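Local coordinates for DNR protein (Pseudomonas aeruginosa, PDB 2Z69) that senses nitric oxide through its sensor domain and probably acts as a DNA-binding transcription factor controlling dissimilative nitrate respiration, at residues Ser61-Ile66 with Gln104-Ser109. Sequence-based numbering, arbitrary orientation.
Sequences SGCVKI and QAVVPS
The flat peptide groups of Cys-63 and Gln-104 each receive a bond from the facing chain: Val-106 N reaches Cys-63 O at 2.9 Å, and Lys-65 N meets Gln-104 O, both donors sitting a little off the carbonyl planes. A CA-H approaches each oxygen too, from Ala-105 and Val-64 respectively. This is an antiparallel strand pair in the beta barrel of the sensor domain, which has the cyclic nucleotide-binding fold. Lys-65 and Gln-104 form the hydrogen-bonded pair, with Gln-104 N returning a bond to Lys-65 O; Val-64 and Ala-105 form the adjacent non-hydrogen-bonded pair, buried on the other face, where Val-64 also packs on Val-46 and Phe-87.

The Lys-65 and Gln-104 side chains run alongside each other, pointing the same way. Val-106 CG1 rests against CB and CG of Lys-65, 3.7 Å from CG, while Lys-65 NZ forms a salt bridge with Glu-75. With SG anti to its backbone N (chi1 -180°), Cys-63 puts SG 3.6 Å from Val-106 CG2.

Farther along, the hydroxyl of Ser-109 meets the backbone of Cys-63. Ser-109 OG accepts a hydrogen bond from Cys-63 N at 3.2 Å and lies 3.5 Å from Gly-62 CA, a close approach that the absence of a CB on Gly-62 permits. The same hydroxyl donates to Val-107 O at 2.7 Å, from 43° above that carbonyl's plane.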
# COMPACT_ATOMS: atom_id res chain seq x y z
N SER B 61 -9.47 -16.76 -20.95
CA SER B 61 -9.56 -18.21 -21.15
C SER B 61 -8.15 -18.71 -21.22
O SER B 61 -7.25 -18.00 -21.70
CB SER B 61 -10.31 -18.53 -22.46
OG SER B 61 -9.57 -18.08 -23.60
N GLY B 62 -7.94 -19.94 -20.75
CA GLY B 62 -6.61 -20.53 -20.85
C GLY B 62 -5.93 -20.60 -19.50
O GLY B 62 -6.62 -20.67 -18.47
N CYS B 63 -4.59 -20.54 -19.52
CA CYS B 63 -3.76 -20.83 -18.33
C CYS B 63 -2.32 -20.34 -18.54
O CYS B 63 -1.71 -20.63 -19.56
CB CYS B 63 -3.81 -22.32 -18.01
SG CYS B 63 -2.84 -22.88 -16.56
N VAL B 64 -1.79 -19.59 -17.58
CA VAL B 64 -0.48 -18.89 -17.76
C VAL B 64 0.42 -19.28 -16.58
O VAL B 64 -0.05 -19.31 -15.45
CB VAL B 64 -0.70 -17.37 -17.81
CG1 VAL B 64 0.56 -16.59 -17.42
CG2 VAL B 64 -1.22 -16.95 -19.22
N LYS B 65 1.68 -19.65 -16.84
CA LYS B 65 2.61 -19.89 -15.75
C LYS B 65 3.61 -18.73 -15.63
O LYS B 65 4.01 -18.10 -16.64
CB LYS B 65 3.35 -21.23 -15.90
CG LYS B 65 4.36 -21.30 -17.06
CD LYS B 65 5.30 -22.49 -16.87
CE LYS B 65 6.20 -22.62 -18.11
NZ LYS B 65 7.21 -23.76 -18.07
N ILE B 66 4.02 -18.43 -14.40
CA ILE B 66 4.91 -17.29 -14.16
C ILE B 66 6.16 -17.75 -13.40
O ILE B 66 6.05 -18.36 -12.36
CB ILE B 66 4.13 -16.13 -13.38
CG1 ILE B 66 2.87 -15.73 -14.18
CG2 ILE B 66 5.07 -14.94 -13.08
CD1 ILE B 66 2.20 -14.53 -13.70
N GLN B 104 4.10 -17.21 -19.39
CA GLN B 104 4.01 -18.03 -20.61
C GLN B 104 2.71 -18.79 -20.60
O GLN B 104 2.35 -19.39 -19.60
CB GLN B 104 5.18 -19.03 -20.68
CG GLN B 104 5.29 -19.81 -22.03
CD GLN B 104 6.52 -20.72 -22.10
OE1 GLN B 104 7.08 -20.98 -23.17
NE2 GLN B 104 6.94 -21.18 -20.98
N ALA B 105 2.01 -18.82 -21.73
CA ALA B 105 0.78 -19.58 -21.83
C ALA B 105 1.13 -21.06 -21.87
O ALA B 105 2.04 -21.46 -22.60
CB ALA B 105 0.02 -19.18 -23.09
N VAL B 106 0.47 -21.86 -21.06
CA VAL B 106 0.67 -23.30 -21.11
C VAL B 106 -0.41 -24.02 -21.97
O VAL B 106 -0.26 -25.19 -22.24
CB VAL B 106 0.74 -23.94 -19.73
CG1 VAL B 106 1.64 -23.11 -18.78
CG2 VAL B 106 -0.60 -24.07 -19.17
N VAL B 107 -1.46 -23.30 -22.38
CA VAL B 107 -2.46 -23.74 -23.40
C VAL B 107 -2.86 -22.49 -24.22
O VAL B 107 -2.53 -21.39 -23.81
CB VAL B 107 -3.74 -24.35 -22.77
CG1 VAL B 107 -3.42 -25.63 -21.99
CG2 VAL B 107 -4.41 -23.35 -21.87
N PRO B 108 -3.54 -22.67 -25.38
CA PRO B 108 -4.05 -21.50 -26.10
C PRO B 108 -4.86 -20.63 -25.15
O PRO B 108 -5.75 -21.15 -24.46
CB PRO B 108 -4.98 -22.10 -27.16
CG PRO B 108 -4.34 -23.47 -27.46
CD PRO B 108 -3.91 -23.94 -26.06
N SER B 109 -4.55 -19.33 -25.10
CA SER B 109 -5.13 -18.45 -24.09
C SER B 109 -5.57 -17.13 -24.72
O SER B 109 -5.08 -16.73 -25.78
CB SER B 109 -4.08 -18.19 -22.96
OG SER B 109 -3.67 -19.43 -22.35
O HOH W 1 -8.24 -19.85 -25.15